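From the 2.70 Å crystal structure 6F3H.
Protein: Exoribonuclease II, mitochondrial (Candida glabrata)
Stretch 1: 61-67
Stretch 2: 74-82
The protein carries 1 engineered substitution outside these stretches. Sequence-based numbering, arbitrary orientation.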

ATOM      1  N   ASP A  61      15.860  12.335 -19.151  1.00 90.48           N
ATOM      2  CA  ASP A  61      16.265  11.081 -18.500  1.00 81.69           C
ATOM      3  C   ASP A  61      16.208  11.272 -16.994  1.00 79.34           C
ATOM      4  O   ASP A  61      16.982  12.081 -16.447  1.00 81.13           O
ATOM      5  CB  ASP A  61      17.668  10.617 -18.905  1.00 75.77           C
ATOM      6  N   PRO A  62      15.334  10.570 -16.292  1.00 76.46           N
ATOM      7  CA  PRO A  62      15.210  10.780 -14.849  1.00 73.12           C
ATOM      8  C   PRO A  62      15.823   9.654 -14.034  1.00 71.41           C
ATOM      9  O   PRO A  62      15.352   9.371 -12.927  1.00 67.53           O
ATOM     10  CB  PRO A  62      13.695  10.847 -14.645  1.00 68.56           C
ATOM     11  CG  PRO A  62      13.135  10.020 -15.788  1.00 70.95           C
ATOM     12  CD  PRO A  62      14.225   9.758 -16.802  1.00 73.45           C
ATOM     13  N   ARG A  63      16.869   9.007 -14.544  1.00 69.24           N
ATOM     14  CA  ARG A  63      17.464   7.921 -13.791  1.00 67.05           C
ATOM     15  C   ARG A  63      18.648   8.372 -12.961  1.00 72.84           C
ATOM     16  O   ARG A  63      19.380   9.307 -13.299  1.00 80.00           O
ATOM     17  CB  ARG A  63      17.892   6.763 -14.674  1.00 60.35           C
ATOM     18  CG  ARG A  63      16.825   6.335 -15.589  1.00 61.82           C
ATOM     19  CD  ARG A  63      17.423   5.495 -16.637  1.00 69.12           C
ATOM     20  NE  ARG A  63      18.280   6.283 -17.495  1.00 75.69           N
ATOM     21  CZ  ARG A  63      19.016   5.755 -18.461  1.00 76.93           C
ATOM     22  NH1 ARG A  63      19.009   4.434 -18.668  1.00 68.64           N
ATOM     23  NH2 ARG A  63      19.776   6.549 -19.196  1.00 79.94           N
ATOM     24  N   TYR A  64      18.838   7.649 -11.874  1.00 66.45           N
ATOM     25  CA  TYR A  64      19.971   7.860 -11.023  1.00 60.17           C
ATOM     26  C   TYR A  64      21.164   7.133 -11.583  1.00 64.51           C
ATOM     27  O   TYR A  64      21.043   6.111 -12.257  1.00 67.40           O
ATOM     28  CB  TYR A  64      19.674   7.338  -9.638  1.00 59.02           C
ATOM     29  CG  TYR A  64      18.696   8.187  -8.898  1.00 64.65           C
ATOM     30  CD1 TYR A  64      17.339   8.137  -9.185  1.00 67.22           C
ATOM     31  CD2 TYR A  64      19.129   9.046  -7.907  1.00 63.72           C
ATOM     32  CE1 TYR A  64      16.437   8.929  -8.492  1.00 67.65           C
ATOM     33  CE2 TYR A  64      18.250   9.826  -7.216  1.00 66.42           C
ATOM     34  CZ  TYR A  64      16.904   9.774  -7.499  1.00 67.86           C
ATOM     35  OH  TYR A  64      16.053  10.583  -6.767  1.00 65.81           O
ATOM     36  N   THR A  65      22.332   7.629 -11.232  1.00 63.80           N
ATOM     37  CA  THR A  65      23.563   6.991 -11.627  1.00 57.66           C
ATOM     38  C   THR A  65      24.127   6.306 -10.409  1.00 51.38           C
ATOM     39  O   THR A  65      24.270   6.924  -9.353  1.00 49.83           O
ATOM     40  CB  THR A  65      24.563   7.991 -12.155  1.00 62.04           C
ATOM     41  OG1 THR A  65      23.889   8.903 -13.033  1.00 70.01           O
ATOM     42  CG2 THR A  65      25.657   7.267 -12.870  1.00 59.75           C
ATOM     43  N   PHE A  66      24.394   5.034 -10.546  1.00 49.57           N
ATOM     44  CA  PHE A  66      24.999   4.268  -9.485  1.00 53.72           C
ATOM     45  C   PHE A  66      26.329   3.746  -9.978  1.00 65.40           C
ATOM     46  O   PHE A  66      26.503   3.502 -11.168  1.00 74.51           O
ATOM     47  CB  PHE A  66      24.125   3.129  -9.087  1.00 47.05           C
ATOM     48  CG  PHE A  66      22.780   3.539  -8.714  1.00 48.71           C
ATOM     49  CD1 PHE A  66      21.837   3.829  -9.678  1.00 51.55           C
ATOM     50  CD2 PHE A  66      22.441   3.634  -7.388  1.00 50.88           C
ATOM     51  CE1 PHE A  66      20.567   4.198  -9.313  1.00 52.85           C
ATOM     52  CE2 PHE A  66      21.188   4.001  -7.012  1.00 50.69           C
ATOM     53  CZ  PHE A  66      20.243   4.285  -7.976  1.00 52.60           C
ATOM     54  N   ALA A  67      27.260   3.556  -9.057  1.00 65.99           N
ATOM     55  CA  ALA A  67      28.573   3.050  -9.396  1.00 62.01           C
ATOM     56  C   ALA A  67      28.773   1.693  -8.734  1.00 68.08           C
ATOM     57  O   ALA A  67      28.455   1.519  -7.554  1.00 67.24           O
ATOM     58  CB  ALA A  67      29.640   4.038  -8.949  1.00 55.89           C
TER
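Stretch 2 74-82: VYAMKNSVI

Four backbone hydrogen bonds fasten stretch 2 to stretch 1, and they set the register of its first residues. Tyr64 and Ala76 form one antiparallel hydrogen-bonded pair: Tyr64 N donates to Ala76 O at 3.0 Å, and Ala76 N returns the bond to Tyr64 O at 2.9 Å. Two residues further along stretch 1, and two back along stretch 2, the pattern repeats. Phe66 N donates to Val74 O at 2.5 Å, and Val74 N donates to Phe66 O, also at 2.5 Å and very short for a bond of this kind. Between these pairs lies Thr65 opposite Tyr75, a non-hydrogen-bonded pair whose CA atoms are 4.5 Å apart. Here CA-H...O contacts supplement the ladder: Tyr75 CA lies 3.1 Å from Tyr64 O, and Thr65 CA lies 3.4 Å from Val74 O.

Strand 74-76 therefore runs antiparallel beside strand 64-67, with an angle of 144° between their N-to-C directions and a closest approach of 4.6 Å between their axes. Both backbones are extended, with phi and psi in the beta region. Beyond the strand the chain changes course: residues 78-80 form a 3-10 segment, in which Ser80 N bonds to Met77 O at 2.6 Å, and a strand begins at Val81 and continues later in the chain.

Side chains alternate between the two faces of the sheet. Tyr64, Phe66, Val74 and Ala76 share one face. The methyl of Ala76 packs against the Phe66 ring, with Phe66 CE1 3.9 Å from Ala76 CB; a small apolar group suits such a buried contact. The same ring reaches past the strand to the residue that follows the 3-10 turn, with Phe66 CZ 3.9 Å from Val81 CG2. The chain doubles back after Asn79, bringing Val81 within reach of the ring that already touches Ala76, and a branched apolar residue such as valine suits the far contact. The Tyr64 ring leans toward the start of the turn, where its CE1 lies 3.7 Å from Lys78 CB. Lysine serves well here because its aliphatic portion can pack against an aromatic ring while its amine leads away; Lys78 NZ is hydrogen-bonded elsewhere in the structure.

Thr65 and Tyr75 occupy the other face. Thr65 OG1 approaches Tyr75 CE1 at 3.4 Å, a packing contact between two beta-favouring residues. Tyr75 is exposed, and a tyrosine can cover its neighbours with its ring at such a site while still carrying a polar hydroxyl. Arg63 extends the contact: Tyr75 CB lies over one face of its guanidinium, with Arg63 CZ 3.7 Å from Tyr75 CB, so the flat, delocalised group packs against carbon. Nearer its backbone, Arg63 CB lies 3.4 Å from Ala76 O.

At the outer end, the selenomethionine Met77 points its CA-to-CB bond away from stretch 1, yet its flexible chain bends back. Its terminal methyl, Met77 CE, rests 3.7 Å from Arg63 CG and 4.2 Å from Pro62 CD, adding an apolar contact beyond the hydrogen-bonded ladder.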

ATOM      1  N   VAL A  74      25.913   2.404 -13.322  1.00 71.16           N
ATOM      2  CA  VAL A  74      24.605   1.877 -13.683  1.00 66.51           C
ATOM      3  C   VAL A  74      23.579   2.991 -13.527  1.00 72.85           C
ATOM      4  O   VAL A  74      23.594   3.725 -12.532  1.00 78.85           O
ATOM      5  CB  VAL A  74      24.210   0.640 -12.851  1.00 62.11           C
ATOM      6  CG1 VAL A  74      22.755   0.298 -13.056  1.00 60.11           C
ATOM      7  CG2 VAL A  74      25.049  -0.545 -13.236  1.00 60.44           C
ATOM      8  N   TYR A  75      22.724   3.150 -14.540  1.00 70.73           N
ATOM      9  CA  TYR A  75      21.638   4.120 -14.534  1.00 63.78           C
ATOM     10  C   TYR A  75      20.357   3.363 -14.279  1.00 58.64           C
ATOM     11  O   TYR A  75      20.052   2.407 -14.998  1.00 56.26           O
ATOM     12  CB  TYR A  75      21.553   4.853 -15.857  1.00 62.10           C
ATOM     13  CG  TYR A  75      22.840   5.524 -16.192  1.00 68.21           C
ATOM     14  CD1 TYR A  75      23.170   6.762 -15.655  1.00 74.75           C
ATOM     15  CD2 TYR A  75      23.745   4.907 -17.026  1.00 68.05           C
ATOM     16  CE1 TYR A  75      24.361   7.380 -15.983  1.00 78.22           C
ATOM     17  CE2 TYR A  75      24.936   5.499 -17.350  1.00 72.82           C
ATOM     18  CZ  TYR A  75      25.245   6.740 -16.828  1.00 78.87           C
ATOM     19  OH  TYR A  75      26.444   7.350 -17.147  1.00 83.35           O
ATOM     20  N   ALA A  76      19.617   3.766 -13.258  1.00 57.73           N
ATOM     21  CA  ALA A  76      18.467   2.969 -12.895  1.00 56.34           C
ATOM     22  C   ALA A  76      17.382   3.849 -12.323  1.00 63.63           C
ATOM     23  O   ALA A  76      17.644   4.924 -11.782  1.00 66.13           O
ATOM     24  CB  ALA A  76      18.825   1.878 -11.883  1.00 51.78           C
HETATM   25  N   MSE A  77      16.154   3.363 -12.454  1.00 69.86           N
HETATM   26  CA  MSE A  77      15.010   3.997 -11.845  1.00 78.65           C
HETATM   27  C   MSE A  77      15.140   3.928 -10.360  1.00 67.31           C
HETATM   28  O   MSE A  77      15.494   2.899  -9.805  1.00 64.31           O
HETATM   29  CB  MSE A  77      13.703   3.326 -12.273  1.00 99.52           C
HETATM   30  CG  MSE A  77      13.219   3.777 -13.631  1.00116.15           C
HETATM   31 SE   MSE A  77      13.526   5.690 -13.903  1.00128.15          SE
HETATM   32  CE  MSE A  77      13.197   5.796 -15.832  1.00130.94           C
ATOM     33  N   LYS A  78      14.827   5.041  -9.725  1.00 63.79           N
ATOM     34  CA  LYS A  78      14.724   5.101  -8.283  1.00 57.04           C
ATOM     35  C   LYS A  78      14.150   3.822  -7.689  1.00 50.84           C
ATOM     36  O   LYS A  78      14.635   3.340  -6.670  1.00 54.87           O
ATOM     37  CB  LYS A  78      13.857   6.299  -7.921  1.00 58.94           C
ATOM     38  CG  LYS A  78      13.460   6.358  -6.483  1.00 63.76           C
ATOM     39  CD  LYS A  78      12.437   7.478  -6.277  1.00 68.50           C
ATOM     40  CE  LYS A  78      10.980   6.975  -6.311  1.00 65.92           C
ATOM     41  NZ  LYS A  78      10.355   6.842  -4.946  1.00 61.17           N
ATOM     42  N   ASN A  79      13.134   3.251  -8.317  1.00 49.30           N
ATOM     43  CA  ASN A  79      12.467   2.087  -7.753  1.00 51.79           C
ATOM     44  C   ASN A  79      13.170   0.782  -8.049  1.00 51.84           C
ATOM     45  O   ASN A  79      12.749  -0.260  -7.533  1.00 52.68           O
ATOM     46  CB  ASN A  79      11.052   2.035  -8.260  1.00 62.48           C
ATOM     47  CG  ASN A  79      10.294   3.212  -7.816  1.00 71.45           C
ATOM     48  OD1 ASN A  79      10.666   4.339  -8.139  1.00 78.27           O
ATOM     49  ND2 ASN A  79       9.268   2.994  -7.018  1.00 68.33           N
ATOM     50  N   SER A  80      14.224   0.811  -8.852  1.00 48.60           N
ATOM     51  CA  SER A  80      15.051  -0.373  -8.956  1.00 50.21           C
ATOM     52  C   SER A  80      15.870  -0.610  -7.699  1.00 47.54           C
ATOM     53  O   SER A  80      16.571  -1.615  -7.638  1.00 53.76           O
ATOM     54  CB  SER A  80      15.986  -0.267 -10.155  1.00 56.93           C
ATOM     55  OG  SER A  80      15.259  -0.124 -11.363  1.00 61.43           O
ATOM     56  N   VAL A  81      15.830   0.295  -6.725  1.00 45.05           N
ATOM     57  CA  VAL A  81      16.570   0.148  -5.474  1.00 44.04           C
ATOM     58  C   VAL A  81      15.835  -0.807  -4.539  1.00 45.22           C
ATOM     59  O   VAL A  81      14.705  -0.524  -4.122  1.00 45.97           O
ATOM     60  CB  VAL A  81      16.789   1.505  -4.800  1.00 43.20           C
ATOM     61  CG1 VAL A  81      17.353   1.283  -3.413  1.00 39.66           C
ATOM     62  CG2 VAL A  81      17.741   2.347  -5.624  1.00 40.20           C
ATOM     63  N   ILE A  82      16.494  -1.909  -4.149  1.00 50.07           N
ATOM     64  CA  ILE A  82      15.836  -2.870  -3.264  1.00 53.42           C
ATOM     65  C   ILE A  82      16.123  -2.593  -1.805  1.00 56.71           C
ATOM     66  O   ILE A  82      15.280  -2.882  -0.939  1.00 55.46           O
ATOM     67  CB  ILE A  82      16.244  -4.319  -3.597  1.00 50.32           C
ATOM     68  CG1 ILE A  82      16.371  -4.512  -5.081  1.00 54.85           C
ATOM     69  CG2 ILE A  82      15.120  -5.196  -3.298  1.00 59.37           C
ATOM     70  CD1 ILE A  82      16.835  -5.896  -5.393  1.00 61.60           C
TER